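Local coordinates for lantibiotic dehydratase (Microbispora corallina, PDB 5EHK), which probably dehydrates serine and threonine residues of the NAI-107 precursor peptide, using glutamyl-tRNA to glutamylate their hydroxyls before glutamate is eliminated, at residues Ile282-Arg286 against His297-Val302; Leu289-Pro294 against Ala583-Ser587; Val566-Ala571 against Ser587-Ile593; Val570-Pro574 against Ser594-Pro598. All blocks are in the same frame, centred on the assembly; numbering follows the deposited sequence.

Contact 1. Residues Ile282-Arg286 against His297-Val302; sequences ITALR and HVLDVV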
loop_
_atom_site.group_PDB
_atom_site.type_symbol
_atom_site.label_atom_id
_atom_site.label_comp_id
_atom_site.label_asym_id
_atom_site.label_seq_id
_atom_site.Cartn_x
_atom_site.Cartn_y
_atom_site.Cartn_z
ATOM N N ILE A 282 26.247 29.092 -15.767
ATOM C CA ILE A 282 25.445 29.101 -16.979
ATOM C C ILE A 282 25.776 30.372 -17.740
ATOM O O ILE A 282 25.572 31.471 -17.208
ATOM C CB ILE A 282 23.955 29.123 -16.650
ATOM C CG1 ILE A 282 23.555 27.841 -15.911
ATOM C CG2 ILE A 282 23.151 29.307 -17.919
ATOM C CD1 ILE A 282 22.092 27.777 -15.505
ATOM N N THR A 283 26.305 30.231 -18.960
ATOM C CA THR A 283 26.689 31.405 -19.758
ATOM C C THR A 283 25.464 31.939 -20.474
ATOM O O THR A 283 24.508 31.193 -20.688
ATOM C CB THR A 283 27.821 31.111 -20.785
ATOM O OG1 THR A 283 27.309 30.320 -21.866
ATOM C CG2 THR A 283 28.956 30.354 -20.126
ATOM N N ALA A 284 25.479 33.224 -20.818
ATOM C CA ALA A 284 24.365 33.829 -21.548
ATOM C C ALA A 284 24.247 33.238 -22.956
ATOM O O ALA A 284 23.204 33.340 -23.600
ATOM C CB ALA A 284 24.520 35.337 -21.613
ATOM N N LEU A 285 25.323 32.604 -23.412
ATOM C CA LEU A 285 25.330 31.937 -24.703
ATOM C C LEU A 285 24.193 30.933 -24.889
ATOM O O LEU A 285 23.612 30.841 -25.968
ATOM C CB LEU A 285 26.685 31.275 -24.964
ATOM C CG LEU A 285 27.820 32.268 -25.202
ATOM C CD1 LEU A 285 29.131 31.533 -25.381
ATOM C CD2 LEU A 285 27.498 33.110 -26.417
ATOM N N ARG A 286 23.882 30.182 -23.841
ATOM C CA ARG A 286 22.802 29.199 -23.880
ATOM C C ARG A 286 21.440 29.881 -23.982
ATOM O O ARG A 286 21.187 30.915 -23.342
ATOM C CB ARG A 286 22.912 28.277 -22.664
ATOM C CG ARG A 286 24.131 27.366 -22.730
ATOM C CD ARG A 286 24.256 26.499 -21.511
ATOM N NE ARG A 286 25.249 25.447 -21.699
ATOM C CZ ARG A 286 25.745 24.694 -20.721
ATOM N NH1 ARG A 286 25.424 24.944 -19.452
ATOM N NH2 ARG A 286 26.620 23.733 -21.002
ATOM N N HIS A 297 19.298 33.926 -30.812
ATOM C CA HIS A 297 19.760 34.279 -29.474
ATOM C C HIS A 297 21.267 34.140 -29.337
ATOM O O HIS A 297 21.908 35.045 -28.802
ATOM C CB HIS A 297 19.085 33.463 -28.361
ATOM C CG HIS A 297 19.752 33.639 -27.037
ATOM N ND1 HIS A 297 19.612 34.784 -26.286
ATOM C CD2 HIS A 297 20.634 32.858 -26.373
ATOM C CE1 HIS A 297 20.353 34.686 -25.198
ATOM N NE2 HIS A 297 20.985 33.527 -25.227
ATOM N N VAL A 298 21.830 33.014 -29.781
ATOM C CA VAL A 298 23.290 32.855 -29.750
ATOM C C VAL A 298 24.005 33.958 -30.553
ATOM O O VAL A 298 24.938 34.597 -30.049
ATOM C CB VAL A 298 23.761 31.490 -30.280
ATOM C CG1 VAL A 298 25.287 31.428 -30.252
ATOM C CG2 VAL A 298 23.141 30.340 -29.472
ATOM N N LEU A 299 23.561 34.181 -31.794
ATOM C CA LEU A 299 24.107 35.267 -32.616
ATOM C C LEU A 299 23.995 36.651 -31.968
ATOM O O LEU A 299 24.969 37.404 -31.969
ATOM C CB LEU A 299 23.550 35.284 -34.049
ATOM C CG LEU A 299 23.779 34.192 -35.105
ATOM C CD1 LEU A 299 24.386 32.892 -34.587
ATOM C CD2 LEU A 299 22.470 33.928 -35.846
ATOM N N ASP A 300 22.819 37.007 -31.450
ATOM C CA ASP A 300 22.657 38.319 -30.803
ATOM C C ASP A 300 23.649 38.506 -29.644
ATOM O O ASP A 300 24.207 39.593 -29.455
ATOM C CB ASP A 300 21.219 38.532 -30.320
ATOM C CG ASP A 300 20.224 38.647 -31.458
ATOM O OD1 ASP A 300 20.612 39.133 -32.539
ATOM O OD2 ASP A 300 19.059 38.227 -31.286
ATOM N N VAL A 301 23.879 37.429 -28.896
ATOM C CA VAL A 301 24.812 37.442 -27.780
ATOM C C VAL A 301 26.283 37.602 -28.200
ATOM O O VAL A 301 26.978 38.459 -27.643
ATOM C CB VAL A 301 24.623 36.205 -26.866
ATOM C CG1 VAL A 301 25.836 36.005 -25.986
ATOM C CG2 VAL A 301 23.363 36.358 -26.009
ATOM N N VAL A 302 26.759 36.808 -29.171
ATOM C CA VAL A 302 28.141 36.970 -29.672
ATOM C C VAL A 302 28.336 38.333 -30.334
ATOM O O VAL A 302 29.423 38.902 -30.296
ATOM C CB VAL A 302 28.639 35.843 -30.608
ATOM C CG1 VAL A 302 28.254 34.488 -30.061
ATOM C CG2 VAL A 302 28.118 36.030 -32.005
#
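His-297 reaches from helix 294-306 to the turn that follows strand 281-283, and its NE2 donates to Ala-284 O at 2.8 Å, almost in line with the C=O bond (C=O...N 175°), though the N-H itself is bent to 150°. The oxygen stands at the ring edge, tilted a little out of the imidazole plane. A second, weak bond runs from the same NE2 to Arg-286 O at 3.2 Å, met obliquely to the ring, while Leu-285 O sits at the ring edge 3.6 Å from CD2 of His-297. Above this polar patch the contact is apolar: CD2 of Leu-285 meets CG1 of Val-301 at 3.4 Å and also touches Val-302, whose side chain it crosses at about a right angle. CG2 of Val-298 closes on Leu-285 O. The turn that gathers the three carbonyls round one histidine carries a weak backbone bond from Arg-286 N to Thr-283 O; the imidazole swings out to it with CG anti to the backbone N (chi1 169°). Arg-286 itself bridges to Glu-185. Strand 281-283 is an edge of a small antiparallel sheet beside strand 195-198, helix 174-185 packs on Leu-285, and helix 318-339 covers Leu-299 on the far side of helix 294-306.

Contact 2. Residues Leu289-Pro294 against Ala583-Ser587; sequences LDGDDP and AHTPS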
loop_
_atom_site.group_PDB
_atom_site.type_symbol
_atom_site.label_atom_id
_atom_site.label_comp_id
_atom_site.label_asym_id
_atom_site.label_seq_id
_atom_site.Cartn_x
_atom_site.Cartn_y
_atom_site.Cartn_z
ATOM N N LEU A 289 15.283 29.980 -23.554
ATOM C CA LEU A 289 13.958 29.409 -23.765
ATOM C C LEU A 289 12.855 30.370 -23.312
ATOM O O LEU A 289 11.963 30.008 -22.534
ATOM C CB LEU A 289 13.801 28.046 -23.084
ATOM C CG LEU A 289 14.898 27.027 -23.348
ATOM C CD1 LEU A 289 14.494 25.686 -22.790
ATOM C CD2 LEU A 289 15.201 26.925 -24.821
ATOM N N ASP A 290 12.904 31.595 -23.816
ATOM C CA ASP A 290 11.885 32.572 -23.467
ATOM C C ASP A 290 10.910 32.848 -24.606
ATOM O O ASP A 290 10.024 33.683 -24.474
ATOM C CB ASP A 290 12.526 33.877 -23.024
ATOM C CG ASP A 290 13.535 34.394 -24.022
ATOM O OD1 ASP A 290 13.645 33.848 -25.151
ATOM O OD2 ASP A 290 14.231 35.361 -23.663
ATOM N N GLY A 291 11.061 32.148 -25.720
ATOM C CA GLY A 291 10.154 32.339 -26.840
ATOM C C GLY A 291 10.804 32.777 -28.142
ATOM O O GLY A 291 10.247 32.544 -29.208
ATOM N N ASP A 292 11.980 33.392 -28.058
ATOM C CA ASP A 292 12.753 33.763 -29.244
ATOM C C ASP A 292 13.305 32.540 -29.963
ATOM O O ASP A 292 13.309 31.446 -29.416
ATOM C CB ASP A 292 13.901 34.716 -28.866
ATOM C CG ASP A 292 14.597 35.353 -30.094
ATOM O OD1 ASP A 292 13.954 35.445 -31.180
ATOM O OD2 ASP A 292 15.775 35.791 -29.953
ATOM N N ASP A 293 13.774 32.749 -31.189
ATOM C CA ASP A 293 14.538 31.751 -31.915
ATOM C C ASP A 293 15.839 31.567 -31.139
ATOM O O ASP A 293 16.518 32.551 -30.816
ATOM C CB ASP A 293 14.797 32.261 -33.343
ATOM C CG ASP A 293 15.751 31.374 -34.152
ATOM O OD1 ASP A 293 15.801 30.136 -33.954
ATOM O OD2 ASP A 293 16.444 31.937 -35.026
ATOM N N PRO A 294 16.152 30.311 -30.782
ATOM C CA PRO A 294 17.392 29.959 -30.087
ATOM C C PRO A 294 18.631 30.335 -30.895
ATOM O O PRO A 294 19.553 30.915 -30.312
ATOM C CB PRO A 294 17.287 28.436 -29.901
ATOM C CG PRO A 294 16.262 27.991 -30.903
ATOM C CD PRO A 294 15.282 29.137 -30.959
ATOM N N ALA A 583 10.013 24.019 -26.007
ATOM C CA ALA A 583 10.020 24.847 -24.817
ATOM C C ALA A 583 10.287 26.300 -25.162
ATOM O O ALA A 583 10.523 27.115 -24.268
ATOM C CB ALA A 583 11.022 24.329 -23.786
ATOM N N HIS A 584 10.281 26.617 -26.455
ATOM C CA HIS A 584 10.429 28.007 -26.907
ATOM C C HIS A 584 9.132 28.791 -26.733
ATOM O O HIS A 584 8.466 29.120 -27.704
ATOM C CB HIS A 584 10.866 28.023 -28.362
ATOM C CG HIS A 584 12.166 27.328 -28.587
ATOM N ND1 HIS A 584 13.335 27.746 -27.991
ATOM C CD2 HIS A 584 12.475 26.211 -29.288
ATOM C CE1 HIS A 584 14.317 26.932 -28.341
ATOM N NE2 HIS A 584 13.821 25.989 -29.125
ATOM N N THR A 585 8.803 29.122 -25.488
ATOM C CA THR A 585 7.478 29.586 -25.145
ATOM C C THR A 585 7.561 30.804 -24.261
ATOM O O THR A 585 8.247 30.790 -23.267
ATOM C CB THR A 585 6.768 28.492 -24.395
ATOM O OG1 THR A 585 7.467 28.244 -23.175
ATOM C CG2 THR A 585 6.765 27.217 -25.225
ATOM N N PRO A 586 6.855 31.874 -24.628
ATOM C CA PRO A 586 7.046 33.153 -23.946
ATOM C C PRO A 586 6.376 33.231 -22.582
ATOM O O PRO A 586 5.390 32.546 -22.309
ATOM C CB PRO A 586 6.401 34.157 -24.908
ATOM C CG PRO A 586 5.352 33.374 -25.622
ATOM C CD PRO A 586 5.847 31.953 -25.701
ATOM N N SER A 587 6.888 34.118 -21.752
ATOM C CA SER A 587 6.328 34.346 -20.449
ATOM C C SER A 587 5.638 35.704 -20.452
ATOM O O SER A 587 6.225 36.700 -20.903
ATOM C CB SER A 587 7.449 34.316 -19.416
ATOM O OG SER A 587 7.091 34.985 -18.236
HETATM O O HOH W 1 10.800 27.616 -21.820
HETATM O O HOH W 2 12.670 30.120 -26.981
#
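Pro-294 lies over one face of the His-584 imidazole: its CD sits 3.8 Å from the ring centroid, 23° off the normal, in a CH-pi contact offset toward the rim, and the two side chains run at about a right angle to each other. CD2 of Leu-289 comes to CE1 of His-584 at 3.6 Å from an oblique direction, while its other methyl, CD1, packs on CB of Ala-583. The ring reaches Pro-294 and Leu-289 because CG of His-584 is turned anti to its own carbonyl carbon (chi1 -60°). In the ring plane, a water at the imidazole edge lies 2.7 Å from ND1 of His-584; it also accepts from Gly-291 N and donates to Asp-292 O, so one water ties the histidine to the loop backbone. His-584 is the centre of an inverse gamma turn, and the two segments are irregular loops that run into helix 294-306 and strand 591-595. A second water donates to both Leu-289 O and Ala-583 O. Farther along, CA of Pro-586 offers a C-H to Asp-290 O at 3.1 Å, beside Gly-291, whose positive phi (121°) suits glycine. Asp-290 OD2 bonds to Ser-600 OG and its OD1 weakly receives Asp-292 N, while Asp-293 caps the start of helix 294-306, and Met-174 and Leu-177 of helix 174-185 pack on Pro-294.

Contact 3. Residues Val566-Ala571 against Ser587-Ile593; sequences VAADVA and SYSGRRI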
loop_
_atom_site.group_PDB
_atom_site.type_symbol
_atom_site.label_atom_id
_atom_site.label_comp_id
_atom_site.label_asym_id
_atom_site.label_seq_id
_atom_site.Cartn_x
_atom_site.Cartn_y
_atom_site.Cartn_z
ATOM N N VAL A 566 1.527 37.063 -6.482
ATOM C CA VAL A 566 2.344 37.433 -7.614
ATOM C C VAL A 566 2.285 36.304 -8.613
ATOM O O VAL A 566 2.514 35.167 -8.243
ATOM C CB VAL A 566 3.805 37.553 -7.204
ATOM C CG1 VAL A 566 4.660 37.887 -8.416
ATOM C CG2 VAL A 566 3.971 38.585 -6.084
ATOM N N ALA A 567 2.016 36.605 -9.879
ATOM C CA ALA A 567 1.998 35.583 -10.911
ATOM C C ALA A 567 3.398 35.432 -11.461
ATOM O O ALA A 567 4.139 36.400 -11.533
ATOM C CB ALA A 567 1.041 35.978 -12.027
ATOM N N ALA A 568 3.782 34.224 -11.840
ATOM C CA ALA A 568 5.087 34.034 -12.454
ATOM C C ALA A 568 5.052 32.827 -13.369
ATOM O O ALA A 568 4.134 32.011 -13.284
ATOM C CB ALA A 568 6.160 33.881 -11.400
ATOM N N ASP A 569 6.045 32.728 -14.247
ATOM C CA ASP A 569 6.191 31.597 -15.149
ATOM C C ASP A 569 7.520 30.925 -14.838
ATOM O O ASP A 569 8.529 31.604 -14.594
ATOM C CB ASP A 569 6.171 32.072 -16.607
ATOM C CG ASP A 569 4.910 32.885 -16.937
ATOM O OD1 ASP A 569 3.805 32.328 -16.745
ATOM O OD2 ASP A 569 5.009 34.088 -17.323
ATOM N N VAL A 570 7.509 29.590 -14.790
ATOM C CA VAL A 570 8.723 28.822 -14.531
ATOM C C VAL A 570 9.251 28.437 -15.887
ATOM O O VAL A 570 8.479 28.035 -16.736
ATOM C CB VAL A 570 8.456 27.581 -13.641
ATOM C CG1 VAL A 570 7.049 27.076 -13.823
ATOM C CG2 VAL A 570 9.468 26.472 -13.913
ATOM N N ALA A 571 10.552 28.592 -16.103
ATOM C CA ALA A 571 11.194 28.149 -17.339
ATOM C C ALA A 571 12.344 27.208 -16.994
ATOM O O ALA A 571 13.179 27.529 -16.138
ATOM C CB ALA A 571 11.710 29.365 -18.142
ATOM N N SER A 587 6.888 34.118 -21.752
ATOM C CA SER A 587 6.328 34.346 -20.449
ATOM C C SER A 587 5.638 35.704 -20.452
ATOM O O SER A 587 6.225 36.700 -20.903
ATOM C CB SER A 587 7.449 34.316 -19.416
ATOM O OG SER A 587 7.091 34.985 -18.236
ATOM N N TYR A 588 4.387 35.735 -19.978
ATOM C CA TYR A 588 3.563 36.934 -20.022
ATOM C C TYR A 588 3.070 37.358 -18.649
ATOM O O TYR A 588 2.380 38.371 -18.514
ATOM C CB TYR A 588 2.359 36.752 -20.943
ATOM C CG TYR A 588 2.707 36.584 -22.402
ATOM C CD1 TYR A 588 3.482 37.545 -23.074
ATOM C CD2 TYR A 588 2.248 35.480 -23.121
ATOM C CE1 TYR A 588 3.813 37.387 -24.427
ATOM C CE2 TYR A 588 2.563 35.321 -24.469
ATOM C CZ TYR A 588 3.342 36.277 -25.122
ATOM O OH TYR A 588 3.645 36.125 -26.462
ATOM N N SER A 589 3.354 36.565 -17.629
ATOM C CA SER A 589 3.098 37.036 -16.280
ATOM C C SER A 589 4.131 38.139 -16.053
ATOM O O SER A 589 5.065 38.314 -16.853
ATOM C CB SER A 589 3.264 35.879 -15.285
ATOM O OG SER A 589 2.544 34.725 -15.731
ATOM N N GLY A 590 4.012 38.889 -14.977
ATOM C CA GLY A 590 5.086 39.833 -14.695
ATOM C C GLY A 590 6.501 39.270 -14.500
ATOM O O GLY A 590 7.487 40.012 -14.560
ATOM N N ARG A 591 6.596 37.970 -14.205
ATOM C CA ARG A 591 7.831 37.379 -13.669
ATOM C C ARG A 591 8.199 36.046 -14.287
ATOM O O ARG A 591 7.337 35.275 -14.747
ATOM C CB ARG A 591 7.679 37.139 -12.170
ATOM C CG ARG A 591 7.304 38.369 -11.370
ATOM C CD ARG A 591 8.489 39.277 -11.185
ATOM N NE ARG A 591 8.110 40.434 -10.385
ATOM C CZ ARG A 591 7.681 41.572 -10.918
ATOM N NH1 ARG A 591 7.613 41.668 -12.247
ATOM N NH2 ARG A 591 7.333 42.600 -10.137
ATOM N N ARG A 592 9.493 35.758 -14.244
ATOM C CA ARG A 592 9.982 34.456 -14.659
ATOM C C ARG A 592 10.924 33.862 -13.634
ATOM O O ARG A 592 11.770 34.574 -13.063
ATOM C CB ARG A 592 10.652 34.553 -16.022
ATOM C CG ARG A 592 11.627 33.450 -16.329
ATOM C CD ARG A 592 12.119 33.591 -17.744
ATOM N NE ARG A 592 13.379 32.881 -17.908
ATOM C CZ ARG A 592 13.695 32.131 -18.957
ATOM N NH1 ARG A 592 12.839 31.960 -19.957
ATOM N NH2 ARG A 592 14.874 31.537 -18.992
ATOM N N ILE A 593 10.759 32.557 -13.398
ATOM C CA ILE A 593 11.653 31.789 -12.527
ATOM C C ILE A 593 12.477 30.871 -13.405
ATOM O O ILE A 593 12.004 29.851 -13.899
ATOM C CB ILE A 593 10.851 30.948 -11.508
ATOM C CG1 ILE A 593 9.837 31.827 -10.770
ATOM C CG2 ILE A 593 11.770 30.266 -10.525
ATOM C CD1 ILE A 593 8.728 31.066 -10.087
#
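This is the parallel strand pair of a beta-alpha-beta unit, strand 566-572 beside strand 591-595, together with the loop that leads into the second strand. Asp-569 N donates to Arg-591 O at 2.9 Å, Ile-593 N answers to Asp-569 O at 2.7 Å, and Ala-571 N continues the ladder to Ile-593 O at 2.9 Å. Asp-569 and Arg-592 pair with their side chains on one face of the sheet, Val-570 and Ile-593 on the other, where CD1 of Ile-593 also touches CB of Ala-568. In the mixed seven-stranded sheet, strand 629-634 pairs with the other edge of strand 566-572. The carboxylate of Asp-569 bends toward the incoming loop, its CG anti to the carbonyl carbon (chi1 -55°). There OD2 takes Ser-589 N on its syn lone pair at 3.0 Å and receives the Ser-587 hydroxyl in a bond modelled doubtfully short. The hydroxyl of Ser-589 lies near both carboxylate oxygens, weakly bonded with its choice unsettled, and it also accepts from Arg-558. The bond from Ser-589 N is the firm one of these and joins the loop to the strand. CB of Ala-571 rests over one face of the Arg-592 guanidinium, 3.4 Å from NH1, while NH2 of that arginine binds Pro-288 O.

Contact 4. Residues Val570-Pro574 against Ser594-Pro598; sequences VAFIP and SVGLP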
loop_
_atom_site.group_PDB
_atom_site.type_symbol
_atom_site.label_atom_id
_atom_site.label_comp_id
_atom_site.label_asym_id
_atom_site.label_seq_id
_atom_site.Cartn_x
_atom_site.Cartn_y
_atom_site.Cartn_z
ATOM N N VAL A 570 7.509 29.590 -14.790
ATOM C CA VAL A 570 8.723 28.822 -14.531
ATOM C C VAL A 570 9.251 28.437 -15.887
ATOM O O VAL A 570 8.479 28.035 -16.736
ATOM C CB VAL A 570 8.456 27.581 -13.641
ATOM C CG1 VAL A 570 7.049 27.076 -13.823
ATOM C CG2 VAL A 570 9.468 26.472 -13.913
ATOM N N ALA A 571 10.552 28.592 -16.103
ATOM C CA ALA A 571 11.194 28.149 -17.339
ATOM C C ALA A 571 12.344 27.208 -16.994
ATOM O O ALA A 571 13.179 27.529 -16.138
ATOM C CB ALA A 571 11.710 29.365 -18.142
ATOM N N PHE A 572 12.393 26.042 -17.617
ATOM C CA PHE A 572 13.469 25.097 -17.301
ATOM C C PHE A 572 14.047 24.391 -18.537
ATOM O O PHE A 572 13.388 24.279 -19.576
ATOM C CB PHE A 572 12.958 24.039 -16.333
ATOM C CG PHE A 572 11.897 23.178 -16.918
ATOM C CD1 PHE A 572 12.227 22.092 -17.712
ATOM C CD2 PHE A 572 10.564 23.470 -16.703
ATOM C CE1 PHE A 572 11.245 21.313 -18.280
ATOM C CE2 PHE A 572 9.577 22.700 -17.255
ATOM C CZ PHE A 572 9.911 21.613 -18.044
ATOM N N ILE A 573 15.259 23.868 -18.416
ATOM C CA ILE A 573 15.801 23.081 -19.508
ATOM C C ILE A 573 15.266 21.653 -19.453
ATOM O O ILE A 573 15.391 20.973 -18.448
ATOM C CB ILE A 573 17.347 23.097 -19.535
ATOM C CG1 ILE A 573 17.843 22.382 -20.795
ATOM C CG2 ILE A 573 17.922 22.468 -18.276
ATOM C CD1 ILE A 573 17.436 23.074 -22.089
ATOM N N PRO A 574 14.608 21.207 -20.524
ATOM C CA PRO A 574 14.069 19.845 -20.405
ATOM C C PRO A 574 15.167 18.786 -20.496
ATOM O O PRO A 574 16.241 19.065 -21.025
ATOM C CB PRO A 574 13.101 19.751 -21.592
ATOM C CG PRO A 574 12.761 21.197 -21.942
ATOM C CD PRO A 574 14.024 21.952 -21.658
ATOM N N SER A 594 13.729 31.229 -13.606
ATOM C CA SER A 594 14.603 30.411 -14.426
ATOM C C SER A 594 15.152 29.324 -13.544
ATOM O O SER A 594 15.648 29.612 -12.449
ATOM C CB SER A 594 15.749 31.249 -14.973
ATOM O OG SER A 594 15.273 32.451 -15.541
ATOM N N VAL A 595 15.053 28.082 -14.010
ATOM C CA VAL A 595 15.652 26.942 -13.327
ATOM C C VAL A 595 16.558 26.162 -14.262
ATOM O O VAL A 595 16.079 25.458 -15.147
ATOM C CB VAL A 595 14.593 25.989 -12.820
ATOM C CG1 VAL A 595 15.238 24.913 -11.995
ATOM C CG2 VAL A 595 13.558 26.743 -12.029
ATOM N N GLY A 596 17.866 26.312 -14.104
ATOM C CA GLY A 596 18.800 25.597 -14.959
ATOM C C GLY A 596 19.024 26.265 -16.307
ATOM O O GLY A 596 19.564 25.637 -17.215
ATOM N N LEU A 597 18.592 27.526 -16.427
ATOM C CA LEU A 597 18.713 28.350 -17.629
ATOM C C LEU A 597 19.087 29.760 -17.196
ATOM O O LEU A 597 18.819 30.122 -16.063
ATOM C CB LEU A 597 17.383 28.430 -18.376
ATOM C CG LEU A 597 16.793 27.163 -18.953
ATOM C CD1 LEU A 597 15.366 27.436 -19.328
ATOM C CD2 LEU A 597 17.605 26.751 -20.152
ATOM N N PRO A 598 19.703 30.563 -18.087
ATOM C CA PRO A 598 20.062 31.943 -17.726
ATOM C C PRO A 598 18.832 32.797 -17.592
ATOM O O PRO A 598 17.782 32.375 -18.058
ATOM C CB PRO A 598 20.846 32.426 -18.941
ATOM C CG PRO A 598 20.292 31.616 -20.064
ATOM C CD PRO A 598 20.043 30.266 -19.490
#
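Leu-597 turns its CG anti to the carbonyl carbon (chi1 -64°) and Ile-573 its CG1 anti to the backbone N (chi1 -174°), which brings the two branched chains together at about a right angle, CD2 of Leu-597 lying 3.7 Å from CB of Ile-573. The other methyl, CD1 of Leu-597, lies against the strand backbone, 3.4 Å from Phe-572 C, and also borders CB of Ala-571. Here the parallel strands 566-572 and 591-595 of a beta-alpha-beta unit reach their C-terminal ends. Their ladder is carried on by Val-595 N, which donates to Ala-571 O at 2.9 Å in a nearly straight bond; next to it, CA of Phe-572 makes a C-H...O contact with Val-595 O at 3.4 Å. Ala-571 and Ser-594 put their side chains on one face, Phe-572 and Val-595 on the other; CB of Phe-572 and CB of Val-595 stand 4.3 Å apart there, and helix 647-656 packs on both residues. Beyond Val-595 the chain turns at Gly-596, where phi is positive (82°), and CG2 of Ile-573 lies 3.7 Å from Gly-596 O. Gln-200 bonds to Gly-596 N and Leu-597 O, and the Ser-594 hydroxyl to Glu-605.

From the N terminus, contact 1 closes a short loop, returning helix 294-306 onto the turn after strand 281-283. Within that loop lies 289-294, which reaches almost 300 residues ahead to 583-587, so contact 2 crosses contact 1 and ties this region to the seven-stranded sheet. Contacts 3 and 4 both start from strand 566-572 and run up the same parallel pair, sharing Val-570 and Ala-571; each also crosses contact 2, since 583-587 lies in the connection they close. Contact 1 precedes both in series, yet Ile-282 and Arg-286 pack on 596-598. Arg-592 reaches Leu-289 and Pro-598, and Leu-289 also packs against Phe-572, Ile-573 and Leu-597.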